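Local structure of hypothetical protein TTHA1785 (Thermus thermophilus, 2EPG) at residues Gly358-Gly366 and Arg375-Val383; Val403-Gly413 and Ser461-Ile472. The protein probably joins RNA ends as a GTP- and manganese-dependent ligase of the RtcB family, sealing 2',3'-cyclic phosphate or 3'-phosphate ends to 5'-hydroxyl ends. One frame throughout, in Å; residues are numbered along the deposited sequence.

Contact 1: Gly358-Gly366 and Arg375-Val383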
ATOM      1  N   GLY A 358      -0.877   3.194  -5.824  1.00 27.09           N
ATOM      2  CA  GLY A 358       0.558   2.986  -5.943  1.00 27.83           C
ATOM      3  C   GLY A 358       1.329   4.093  -5.241  1.00 29.71           C
ATOM      4  O   GLY A 358       2.302   4.630  -5.770  1.00 29.99           O
ATOM      5  N   ALA A 359       0.865   4.457  -4.057  1.00 27.37           N
ATOM      6  CA  ALA A 359       1.505   5.489  -3.254  1.00 27.88           C
ATOM      7  C   ALA A 359       1.050   5.175  -1.844  1.00 28.07           C
ATOM      8  O   ALA A 359       0.028   4.504  -1.645  1.00 27.40           O
ATOM      9  CB  ALA A 359       1.044   6.879  -3.676  1.00 24.23           C
ATOM     10  N   THR A 360       1.810   5.646  -0.870  1.00 28.35           N
ATOM     11  CA  THR A 360       1.522   5.359   0.524  1.00 26.69           C
ATOM     12  C   THR A 360       1.176   6.558   1.355  1.00 26.48           C
ATOM     13  O   THR A 360       1.536   7.679   1.018  1.00 27.36           O
ATOM     14  CB  THR A 360       2.748   4.714   1.218  1.00 28.15           C
ATOM     15  OG1 THR A 360       3.899   5.551   1.013  1.00 25.25           O
ATOM     16  CG2 THR A 360       3.022   3.325   0.664  1.00 24.58           C
ATOM     17  N   ARG A 361       0.465   6.302   2.449  1.00 25.84           N
ATOM     18  CA  ARG A 361       0.150   7.344   3.402  1.00 25.01           C
ATOM     19  C   ARG A 361       1.492   7.394   4.113  1.00 22.90           C
ATOM     20  O   ARG A 361       2.130   6.359   4.302  1.00 21.13           O
ATOM     21  CB  ARG A 361      -0.933   6.912   4.396  1.00 24.45           C
ATOM     22  CG  ARG A 361      -1.430   8.056   5.261  1.00 25.28           C
ATOM     23  CD  ARG A 361      -2.310   7.574   6.415  1.00 28.42           C
ATOM     24  NE  ARG A 361      -1.537   6.875   7.435  1.00 28.19           N
ATOM     25  CZ  ARG A 361      -2.040   6.468   8.598  1.00 31.24           C
ATOM     26  NH1 ARG A 361      -1.272   5.840   9.480  1.00 30.00           N
ATOM     27  NH2 ARG A 361      -3.315   6.681   8.877  1.00 28.67           N
ATOM     28  N   ALA A 362       1.922   8.579   4.510  1.00 23.05           N
ATOM     29  CA  ALA A 362       3.225   8.702   5.149  1.00 23.32           C
ATOM     30  C   ALA A 362       3.216   9.849   6.138  1.00 24.37           C
ATOM     31  O   ALA A 362       3.872  10.880   5.920  1.00 22.19           O
ATOM     32  CB  ALA A 362       4.287   8.929   4.077  1.00 23.74           C
ATOM     33  N   PHE A 363       2.452   9.671   7.215  1.00 23.62           N
ATOM     34  CA  PHE A 363       2.349  10.686   8.240  1.00 25.43           C
ATOM     35  C   PHE A 363       3.681  10.966   8.938  1.00 26.10           C
ATOM     36  O   PHE A 363       4.556  10.084   9.059  1.00 24.73           O
ATOM     37  CB  PHE A 363       1.256  10.304   9.238  1.00 26.92           C
ATOM     38  CG  PHE A 363      -0.145  10.487   8.699  1.00 27.92           C
ATOM     39  CD1 PHE A 363      -1.246  10.018   9.408  1.00 27.83           C
ATOM     40  CD2 PHE A 363      -0.354  11.114   7.466  1.00 29.84           C
ATOM     41  CE1 PHE A 363      -2.536  10.169   8.901  1.00 30.83           C
ATOM     42  CE2 PHE A 363      -1.641  11.275   6.942  1.00 30.29           C
ATOM     43  CZ  PHE A 363      -2.739  10.799   7.662  1.00 31.35           C
ATOM     44  N   GLY A 364       3.836  12.209   9.386  1.00 24.80           N
ATOM     45  CA  GLY A 364       5.080  12.609  10.019  1.00 25.98           C
ATOM     46  C   GLY A 364       5.073  12.733  11.525  1.00 26.75           C
ATOM     47  O   GLY A 364       4.045  12.510  12.171  1.00 26.94           O
ATOM     48  N   PRO A 365       6.219  13.118  12.111  1.00 28.55           N
ATOM     49  CA  PRO A 365       6.404  13.291  13.560  1.00 28.96           C
ATOM     50  C   PRO A 365       5.273  14.089  14.209  1.00 29.78           C
ATOM     51  O   PRO A 365       4.792  15.065  13.644  1.00 29.88           O
ATOM     52  CB  PRO A 365       7.750  14.011  13.651  1.00 28.87           C
ATOM     53  CG  PRO A 365       8.504  13.442  12.459  1.00 29.13           C
ATOM     54  CD  PRO A 365       7.440  13.498  11.372  1.00 27.83           C
ATOM     55  N   GLY A 366       4.846  13.653  15.391  1.00 30.39           N
ATOM     56  CA  GLY A 366       3.781  14.340  16.102  1.00 31.84           C
ATOM     57  C   GLY A 366       2.344  14.004  15.718  1.00 33.88           C
ATOM     58  O   GLY A 366       1.416  14.377  16.435  1.00 35.22           O
ATOM     59  N   ARG A 375       5.914   8.066  16.997  1.00 31.16           N
ATOM     60  CA  ARG A 375       5.484   9.438  16.845  1.00 31.37           C
ATOM     61  C   ARG A 375       6.586  10.483  16.741  1.00 32.81           C
ATOM     62  O   ARG A 375       6.436  11.467  16.017  1.00 31.27           O
ATOM     63  CB  ARG A 375       4.482   9.792  17.956  1.00 31.62           C
ATOM     64  CG  ARG A 375       3.670  11.063  17.670  1.00 30.59           C
ATOM     65  CD  ARG A 375       2.457  11.182  18.586  1.00 34.95           C
ATOM     66  NE  ARG A 375       1.563  10.027  18.459  1.00 35.97           N
ATOM     67  CZ  ARG A 375       0.730   9.604  19.411  1.00 38.10           C
ATOM     68  NH1 ARG A 375      -0.040   8.543  19.199  1.00 37.79           N
ATOM     69  NH2 ARG A 375       0.667  10.230  20.578  1.00 37.84           N
ATOM     70  N   ARG A 376       7.698  10.272  17.437  1.00 33.82           N
ATOM     71  CA  ARG A 376       8.791  11.230  17.367  1.00 36.67           C
ATOM     72  C   ARG A 376       9.524  11.196  16.037  1.00 34.04           C
ATOM     73  O   ARG A 376      10.051  12.210  15.601  1.00 35.25           O
ATOM     74  CB  ARG A 376       9.818  10.984  18.487  1.00 40.76           C
ATOM     75  CG  ARG A 376       9.301  11.272  19.881  1.00 47.95           C
ATOM     76  CD  ARG A 376      10.305  10.875  20.957  1.00 54.16           C
ATOM     77  NE  ARG A 376       9.700  10.979  22.284  1.00 60.42           N
ATOM     78  CZ  ARG A 376      10.233  10.490  23.403  1.00 63.06           C
ATOM     79  NH1 ARG A 376       9.597  10.640  24.564  1.00 64.10           N
ATOM     80  NH2 ARG A 376      11.398   9.849  23.366  1.00 63.51           N
ATOM     81  N   VAL A 377       9.563  10.042  15.382  1.00 31.55           N
ATOM     82  CA  VAL A 377      10.307   9.947  14.131  1.00 30.23           C
ATOM     83  C   VAL A 377       9.476   9.882  12.860  1.00 28.37           C
ATOM     84  O   VAL A 377      10.013  10.046  11.771  1.00 26.84           O
ATOM     85  CB  VAL A 377      11.257   8.725  14.142  1.00 32.25           C
ATOM     86  CG1 VAL A 377      12.184   8.801  15.335  1.00 32.74           C
ATOM     87  CG2 VAL A 377      10.444   7.435  14.162  1.00 31.72           C
ATOM     88  N   GLY A 378       8.173   9.655  12.996  1.00 27.91           N
ATOM     89  CA  GLY A 378       7.317   9.564  11.824  1.00 27.50           C
ATOM     90  C   GLY A 378       6.835   8.142  11.531  1.00 28.03           C
ATOM     91  O   GLY A 378       7.400   7.165  12.020  1.00 28.09           O
ATOM     92  N   GLN A 379       5.796   8.031  10.715  1.00 26.83           N
ATOM     93  CA  GLN A 379       5.214   6.746  10.350  1.00 24.97           C
ATOM     94  C   GLN A 379       6.146   5.928   9.464  1.00 24.92           C
ATOM     95  O   GLN A 379       6.796   6.463   8.575  1.00 25.20           O
ATOM     96  CB  GLN A 379       3.913   6.984   9.571  1.00 25.90           C
ATOM     97  CG  GLN A 379       3.173   5.704   9.112  1.00 24.69           C
ATOM     98  CD  GLN A 379       2.307   5.982   7.914  1.00 24.30           C
ATOM     99  OE1 GLN A 379       1.306   6.699   7.999  1.00 21.76           O
ATOM    100  NE2 GLN A 379       2.705   5.449   6.776  1.00 24.68           N
ATOM    101  N   PRO A 380       6.220   4.610   9.695  1.00 24.78           N
ATOM    102  CA  PRO A 380       7.093   3.796   8.842  1.00 23.21           C
ATOM    103  C   PRO A 380       6.474   3.764   7.428  1.00 25.36           C
ATOM    104  O   PRO A 380       5.247   3.782   7.274  1.00 23.86           O
ATOM    105  CB  PRO A 380       7.038   2.404   9.496  1.00 22.58           C
ATOM    106  CG  PRO A 380       6.691   2.690  10.942  1.00 23.20           C
ATOM    107  CD  PRO A 380       5.698   3.831  10.837  1.00 22.89           C
ATOM    108  N   VAL A 381       7.320   3.726   6.404  1.00 25.31           N
ATOM    109  CA  VAL A 381       6.856   3.650   5.027  1.00 24.31           C
ATOM    110  C   VAL A 381       7.590   2.443   4.485  1.00 25.63           C
ATOM    111  O   VAL A 381       8.826   2.418   4.452  1.00 24.42           O
ATOM    112  CB  VAL A 381       7.247   4.898   4.208  1.00 22.84           C
ATOM    113  CG1 VAL A 381       6.899   4.680   2.727  1.00 21.94           C
ATOM    114  CG2 VAL A 381       6.513   6.119   4.741  1.00 24.48           C
ATOM    115  N   LEU A 382       6.823   1.441   4.067  1.00 26.11           N
ATOM    116  CA  LEU A 382       7.393   0.189   3.579  1.00 25.45           C
ATOM    117  C   LEU A 382       7.429   0.208   2.065  1.00 28.19           C
ATOM    118  O   LEU A 382       6.394   0.288   1.405  1.00 27.68           O
ATOM    119  CB  LEU A 382       6.546  -0.987   4.092  1.00 21.83           C
ATOM    120  CG  LEU A 382       6.261  -0.912   5.604  1.00 22.76           C
ATOM    121  CD1 LEU A 382       5.362  -2.068   6.062  1.00 17.86           C
ATOM    122  CD2 LEU A 382       7.588  -0.919   6.360  1.00 22.49           C
ATOM    123  N   VAL A 383       8.635   0.147   1.517  1.00 28.06           N
ATOM    124  CA  VAL A 383       8.828   0.185   0.079  1.00 29.19           C
ATOM    125  C   VAL A 383       9.407  -1.141  -0.390  1.00 30.71           C
ATOM    126  O   VAL A 383      10.620  -1.355  -0.369  1.00 33.08           O
ATOM    127  CB  VAL A 383       9.777   1.351  -0.301  1.00 31.70           C
ATOM    128  CG1 VAL A 383      10.039   1.370  -1.792  1.00 32.56           C
ATOM    129  CG2 VAL A 383       9.157   2.667   0.119  1.00 29.85           C
TER

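Contact 2: Val403-Gly413 and Ser461-Ile472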
ATOM      1  N   VAL A 403       3.380  19.297   1.662  1.00 24.81           N
ATOM      2  CA  VAL A 403       3.390  19.198   0.206  1.00 26.96           C
ATOM      3  C   VAL A 403       2.831  18.002  -0.537  1.00 27.87           C
ATOM      4  O   VAL A 403       2.734  18.058  -1.761  1.00 30.54           O
ATOM      5  CB  VAL A 403       4.828  19.426  -0.339  1.00 27.74           C
ATOM      6  CG1 VAL A 403       5.442  20.668   0.345  1.00 26.82           C
ATOM      7  CG2 VAL A 403       5.701  18.184  -0.107  1.00 27.14           C
ATOM      8  N   SER A 404       2.462  16.926   0.151  1.00 28.83           N
ATOM      9  CA  SER A 404       1.951  15.761  -0.574  1.00 28.65           C
ATOM     10  C   SER A 404       0.772  15.111   0.114  1.00 27.69           C
ATOM     11  O   SER A 404       0.540  13.920  -0.064  1.00 31.18           O
ATOM     12  CB  SER A 404       3.074  14.720  -0.749  1.00 28.72           C
ATOM     13  OG  SER A 404       3.533  14.213   0.495  1.00 27.10           O
ATOM     14  N   PHE A 405       0.017  15.888   0.879  1.00 27.91           N
ATOM     15  CA  PHE A 405      -1.100  15.331   1.642  1.00 27.27           C
ATOM     16  C   PHE A 405      -0.562  14.155   2.481  1.00 26.54           C
ATOM     17  O   PHE A 405      -1.159  13.077   2.546  1.00 24.80           O
ATOM     18  CB  PHE A 405      -2.214  14.871   0.688  1.00 26.10           C
ATOM     19  CG  PHE A 405      -2.826  16.003  -0.109  1.00 27.04           C
ATOM     20  CD1 PHE A 405      -2.570  16.141  -1.466  1.00 23.94           C
ATOM     21  CD2 PHE A 405      -3.630  16.945   0.520  1.00 26.24           C
ATOM     22  CE1 PHE A 405      -3.108  17.209  -2.184  1.00 23.72           C
ATOM     23  CE2 PHE A 405      -4.175  18.021  -0.186  1.00 27.15           C
ATOM     24  CZ  PHE A 405      -3.909  18.149  -1.546  1.00 26.16           C
ATOM     25  N   GLY A 406       0.595  14.377   3.102  1.00 25.52           N
ATOM     26  CA  GLY A 406       1.216  13.356   3.928  1.00 26.30           C
ATOM     27  C   GLY A 406       1.338  12.025   3.206  1.00 26.25           C
ATOM     28  O   GLY A 406       0.940  10.993   3.745  1.00 25.48           O
ATOM     29  N   SER A 407       1.895  12.055   1.994  1.00 25.45           N
ATOM     30  CA  SER A 407       2.046  10.869   1.161  1.00 24.97           C
ATOM     31  C   SER A 407       3.484  10.615   0.710  1.00 26.35           C
ATOM     32  O   SER A 407       4.273  11.542   0.581  1.00 27.56           O
ATOM     33  CB  SER A 407       1.180  11.011  -0.087  1.00 24.15           C
ATOM     34  OG  SER A 407      -0.179  11.202   0.260  1.00 27.16           O
ATOM     35  N   SER A 408       3.815   9.354   0.459  1.00 24.39           N
ATOM     36  CA  SER A 408       5.132   9.027  -0.024  1.00 25.26           C
ATOM     37  C   SER A 408       5.058   7.964  -1.119  1.00 26.68           C
ATOM     38  O   SER A 408       3.983   7.674  -1.641  1.00 27.56           O
ATOM     39  CB  SER A 408       6.033   8.578   1.127  1.00 23.32           C
ATOM     40  OG  SER A 408       7.388   8.635   0.720  1.00 26.23           O
ATOM     41  N   CYS A 409       6.190   7.371  -1.470  1.00 27.65           N
ATOM     42  CA  CYS A 409       6.193   6.391  -2.550  1.00 30.65           C
ATOM     43  C   CYS A 409       5.874   4.991  -2.056  1.00 31.67           C
ATOM     44  O   CYS A 409       5.844   4.728  -0.850  1.00 31.68           O
ATOM     45  CB  CYS A 409       7.556   6.378  -3.243  1.00 30.45           C
ATOM     46  SG  CYS A 409       8.837   5.581  -2.235  1.00 34.80           S
ATOM     47  N   HIS A 410       5.640   4.086  -2.992  1.00 33.78           N
ATOM     48  CA  HIS A 410       5.348   2.717  -2.607  1.00 40.10           C
ATOM     49  C   HIS A 410       6.335   1.737  -3.237  1.00 41.28           C
ATOM     50  O   HIS A 410       6.573   0.669  -2.700  1.00 42.75           O
ATOM     51  CB  HIS A 410       3.926   2.350  -3.019  1.00 41.97           C
ATOM     52  CG  HIS A 410       3.831   1.755  -4.385  1.00 44.60           C
ATOM     53  ND1 HIS A 410       3.489   0.436  -4.595  1.00 47.11           N
ATOM     54  CD2 HIS A 410       4.035   2.294  -5.611  1.00 47.05           C
ATOM     55  CE1 HIS A 410       3.482   0.190  -5.895  1.00 47.96           C
ATOM     56  NE2 HIS A 410       3.809   1.300  -6.534  1.00 48.38           N
ATOM     57  N   GLY A 411       6.902   2.096  -4.381  1.00 44.17           N
ATOM     58  CA  GLY A 411       7.834   1.195  -5.040  1.00 48.55           C
ATOM     59  C   GLY A 411       9.267   1.684  -5.086  1.00 51.29           C
ATOM     60  O   GLY A 411       9.535   2.873  -4.914  1.00 51.19           O
ATOM     61  N   ALA A 412      10.192   0.759  -5.330  1.00 54.95           N
ATOM     62  CA  ALA A 412      11.616   1.083  -5.396  1.00 58.69           C
ATOM     63  C   ALA A 412      12.173   1.046  -6.822  1.00 61.59           C
ATOM     64  O   ALA A 412      13.198   1.668  -7.114  1.00 61.62           O
ATOM     65  CB  ALA A 412      12.409   0.122  -4.503  1.00 57.60           C
ATOM     66  N   GLY A 413      11.497   0.326  -7.711  1.00 64.78           N
ATOM     67  CA  GLY A 413      11.981   0.227  -9.076  1.00 68.50           C
ATOM     68  C   GLY A 413      11.023   0.693 -10.151  1.00 71.64           C
ATOM     69  O   GLY A 413      10.269   1.647  -9.953  1.00 71.32           O
ATOM     70  N   SER A 461      17.977   2.570  -5.392  1.00 55.52           N
ATOM     71  CA  SER A 461      16.693   2.978  -5.951  1.00 50.73           C
ATOM     72  C   SER A 461      16.597   4.461  -6.255  1.00 47.81           C
ATOM     73  O   SER A 461      16.772   5.294  -5.366  1.00 44.90           O
ATOM     74  CB  SER A 461      15.568   2.602  -4.999  1.00 50.56           C
ATOM     75  OG  SER A 461      14.318   2.994  -5.531  1.00 50.75           O
ATOM     76  N   LEU A 462      16.302   4.782  -7.513  1.00 44.63           N
ATOM     77  CA  LEU A 462      16.171   6.170  -7.935  1.00 42.27           C
ATOM     78  C   LEU A 462      14.903   6.721  -7.305  1.00 39.83           C
ATOM     79  O   LEU A 462      14.861   7.870  -6.876  1.00 39.46           O
ATOM     80  CB  LEU A 462      16.084   6.265  -9.458  1.00 43.83           C
ATOM     81  CG  LEU A 462      17.325   5.816 -10.243  1.00 46.69           C
ATOM     82  CD1 LEU A 462      16.944   5.642 -11.706  1.00 47.16           C
ATOM     83  CD2 LEU A 462      18.459   6.829 -10.091  1.00 45.34           C
ATOM     84  N   VAL A 463      13.877   5.882  -7.233  1.00 37.10           N
ATOM     85  CA  VAL A 463      12.621   6.294  -6.631  1.00 36.92           C
ATOM     86  C   VAL A 463      12.866   6.760  -5.194  1.00 35.07           C
ATOM     87  O   VAL A 463      12.526   7.891  -4.844  1.00 34.81           O
ATOM     88  CB  VAL A 463      11.601   5.143  -6.649  1.00 38.00           C
ATOM     89  CG1 VAL A 463      10.295   5.588  -5.991  1.00 38.29           C
ATOM     90  CG2 VAL A 463      11.345   4.713  -8.107  1.00 37.84           C
ATOM     91  N   VAL A 464      13.475   5.901  -4.377  1.00 32.17           N
ATOM     92  CA  VAL A 464      13.771   6.254  -2.989  1.00 31.85           C
ATOM     93  C   VAL A 464      14.660   7.498  -2.930  1.00 31.79           C
ATOM     94  O   VAL A 464      14.519   8.331  -2.036  1.00 30.29           O
ATOM     95  CB  VAL A 464      14.477   5.093  -2.246  1.00 33.03           C
ATOM     96  CG1 VAL A 464      14.929   5.558  -0.863  1.00 34.45           C
ATOM     97  CG2 VAL A 464      13.517   3.905  -2.097  1.00 32.61           C
ATOM     98  N   GLU A 465      15.574   7.614  -3.890  1.00 32.69           N
ATOM     99  CA  GLU A 465      16.489   8.749  -3.975  1.00 34.12           C
ATOM    100  C   GLU A 465      15.688  10.038  -4.195  1.00 33.12           C
ATOM    101  O   GLU A 465      15.917  11.070  -3.542  1.00 31.29           O
ATOM    102  CB  GLU A 465      17.452   8.538  -5.153  1.00 38.43           C
ATOM    103  CG  GLU A 465      18.496   9.632  -5.353  1.00 43.77           C
ATOM    104  CD  GLU A 465      19.240   9.509  -6.694  1.00 48.29           C
ATOM    105  OE1 GLU A 465      18.714  10.005  -7.722  1.00 48.82           O
ATOM    106  OE2 GLU A 465      20.349   8.914  -6.718  1.00 48.90           O
ATOM    107  N   ALA A 466      14.745   9.980  -5.126  1.00 31.57           N
ATOM    108  CA  ALA A 466      13.930  11.159  -5.420  1.00 32.07           C
ATOM    109  C   ALA A 466      13.066  11.493  -4.214  1.00 30.75           C
ATOM    110  O   ALA A 466      12.944  12.655  -3.816  1.00 31.09           O
ATOM    111  CB  ALA A 466      13.063  10.900  -6.615  1.00 32.99           C
ATOM    112  N   VAL A 467      12.472  10.467  -3.624  1.00 29.33           N
ATOM    113  CA  VAL A 467      11.624  10.673  -2.460  1.00 29.77           C
ATOM    114  C   VAL A 467      12.389  11.336  -1.325  1.00 29.14           C
ATOM    115  O   VAL A 467      11.915  12.318  -0.753  1.00 26.62           O
ATOM    116  CB  VAL A 467      11.018   9.340  -1.977  1.00 31.27           C
ATOM    117  CG1 VAL A 467      10.695   9.410  -0.504  1.00 31.04           C
ATOM    118  CG2 VAL A 467       9.754   9.044  -2.778  1.00 31.36           C
ATOM    119  N   GLU A 468      13.565  10.813  -0.992  1.00 28.12           N
ATOM    120  CA  GLU A 468      14.322  11.422   0.089  1.00 30.90           C
ATOM    121  C   GLU A 468      14.773  12.822  -0.326  1.00 30.36           C
ATOM    122  O   GLU A 468      14.736  13.755   0.475  1.00 30.50           O
ATOM    123  CB  GLU A 468      15.532  10.561   0.488  1.00 34.08           C
ATOM    124  CG  GLU A 468      16.306  11.172   1.657  1.00 40.83           C
ATOM    125  CD  GLU A 468      17.280  10.216   2.330  1.00 44.23           C
ATOM    126  OE1 GLU A 468      18.173   9.684   1.626  1.00 43.56           O
ATOM    127  OE2 GLU A 468      17.144  10.010   3.567  1.00 43.19           O
ATOM    128  N   GLY A 469      15.175  12.968  -1.581  1.00 30.00           N
ATOM    129  CA  GLY A 469      15.605  14.264  -2.063  1.00 30.46           C
ATOM    130  C   GLY A 469      14.496  15.306  -2.006  1.00 31.21           C
ATOM    131  O   GLY A 469      14.747  16.467  -1.673  1.00 32.78           O
ATOM    132  N   ALA A 470      13.271  14.906  -2.328  1.00 28.49           N
ATOM    133  CA  ALA A 470      12.147  15.831  -2.297  1.00 28.13           C
ATOM    134  C   ALA A 470      11.715  16.112  -0.860  1.00 26.93           C
ATOM    135  O   ALA A 470      10.884  16.973  -0.620  1.00 28.55           O
ATOM    136  CB  ALA A 470      10.956  15.259  -3.113  1.00 25.82           C
ATOM    137  N   GLY A 471      12.278  15.381   0.097  1.00 27.96           N
ATOM    138  CA  GLY A 471      11.935  15.598   1.492  1.00 27.62           C
ATOM    139  C   GLY A 471      10.654  14.921   1.969  1.00 27.01           C
ATOM    140  O   GLY A 471      10.151  15.225   3.049  1.00 25.58           O
ATOM    141  N   ILE A 472      10.127  13.983   1.190  1.00 26.81           N
ATOM    142  CA  ILE A 472       8.892  13.309   1.589  1.00 27.05           C
ATOM    143  C   ILE A 472       9.054  11.844   1.979  1.00 28.83           C
ATOM    144  O   ILE A 472       8.108  11.062   1.881  1.00 30.01           O
ATOM    145  CB  ILE A 472       7.823  13.416   0.477  1.00 27.73           C
ATOM    146  CG1 ILE A 472       8.337  12.814  -0.833  1.00 26.23           C
ATOM    147  CG2 ILE A 472       7.464  14.868   0.269  1.00 28.29           C
ATOM    148  CD1 ILE A 472       7.221  12.670  -1.903  1.00 26.19           C
TER

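Contact 1: Gly358-Gly366 and Arg375-Val383
Gln-379 lays its side chain against the backbone of Arg-361 to Phe-363 and has the largest share of the buried surface. With CG anti to the backbone N (chi1 -180°) and the chain extended beyond it, the carboxamide reaches past Phe-363 to Arg-361. There OE1 accepts two bonds from one arginine: NE at 2.9 Å and NH1 at 3.1 Å, a side-on grip on a single oxygen, both nitrogens coming from the same face of the amide, whose plane is turned 40° from the guanidinium. A weak bond from Phe-363 N also points to OE1. On the other branch, NE2 donates to Arg-361 O at 2.7 Å, standing above that carbonyl plane, and to Pro-380 O, which lies in the amide plane. The backbone adds Gln-379 N to Phe-363 O at 2.9 Å. Arg-361 bends at chi3 (71°), and its guanidinium lies with one face against Phe-363 CD1, 3.6 Å above the plane.

At the loop end, Pro-365 sets CB and CG over the peptides of Arg-376 and Val-377, and its CA makes a CH...O contact with Arg-375 O. The same oxygen accepts from Gly-366 N at 2.8 Å, while Arg-375 CG packs on Gly-366 CA. Toward the strands, Val-381 puts CG2 on Ala-362 CB (3.6 Å) and CG1 near Thr-360 OG1, which is hydrogen-bonded to Cys-409 O.

An alanine in place of Gln-379 would remove the carboxamide, probably leaving Arg-361 NE and the carbonyl of Arg-361 without these mates and the guanidinium freer to turn. The amide, acceptor and donor at once, helps hold the guanidinium and ties residues 361-363 to the start of strand 380-383; farther along, Thr-360 and the carbonyl of Leu-382 approach His-339, a predicted GMP-site residue.

Contact 2: Val403-Gly413 and Ser461-Ile472
The loop holding His-410, predicted to form the GMP-histidine intermediate of RtcB ligases, runs past helix 462-470 and meets it from N-cap to C-terminal turn. Ser-461 is the N-cap: its OG accepts from Val-464 N in an almost straight bond (3.2 Å, 179°). The same OG also lies very close to Ala-412 O, in a bond whose modelled length is doubtful. Ala-412 CB packs against this OG at 3.6 Å.

Two residues on, Val-463 turns CG1 to Gly-411 O and sets CG2 near Ala-412 O. Cys-409 faces the helix, with SG between its backbone N and carbonyl carbon (chi1 74°); CB and SG both meet Val-467 CG2, the CB approach being tight at 3.5 Å, and both lie 4.0 Å from Val-463 CG1. Beyond the helix, Gly-471 has positive phi in a Schellman motif, and the chain turns back to Ile-472. Ser-408 OG, anti to its own N (chi1 -163°), donates to Ile-472 O at 2.8 Å and touches Val-467 CG1 at 3.6 Å. Ile-472 buries the most surface here: CG2 meets Val-403 CG2 at 3.8 Å and Ser-404 OG at 4.0 Å, while CB and CD1 approach Ser-407 O. Ser-404 OG lies within hydrogen-bonding distance of Ser-407 O and Ala-400 O, of which its one proton can serve only one at a time.

The CB of His-410 is directed away from the helix, and ND1 is hydrogen-bonded to His-339 ND1 of strand 332-347. Tyr-392 and Leu-394 of strand 391-395 cover Val-464, Met-73 of strand 70-73 and Phe-37 of strand 34-37 pack on Ile-472, and strand 407-408 pairs antiparallel with strand 360-361.

How the contacts relate
Along the chain the two contacts come in series, neither nested nor crossed. Contact 1 closes a short loop, with eight residues between segments 358-366 and 375-383. The chain then passes through strand 391-395 and helix 398-403 into contact 2, which closes an excursion of 47 residues, more than half of them unmodelled, when helix 462-470 returns to residues 403-413. They meet where strands 360-361 and 407-408 pair: Ala-362 N lies 2.7 Å from Gly-406 O, a probable hydrogen bond, and Val-383 CG1 packs on Gly-411 C. Helix 462-470 is thus joined, through the loop of His-410, to the strands of contact 1 around the predicted GMP site.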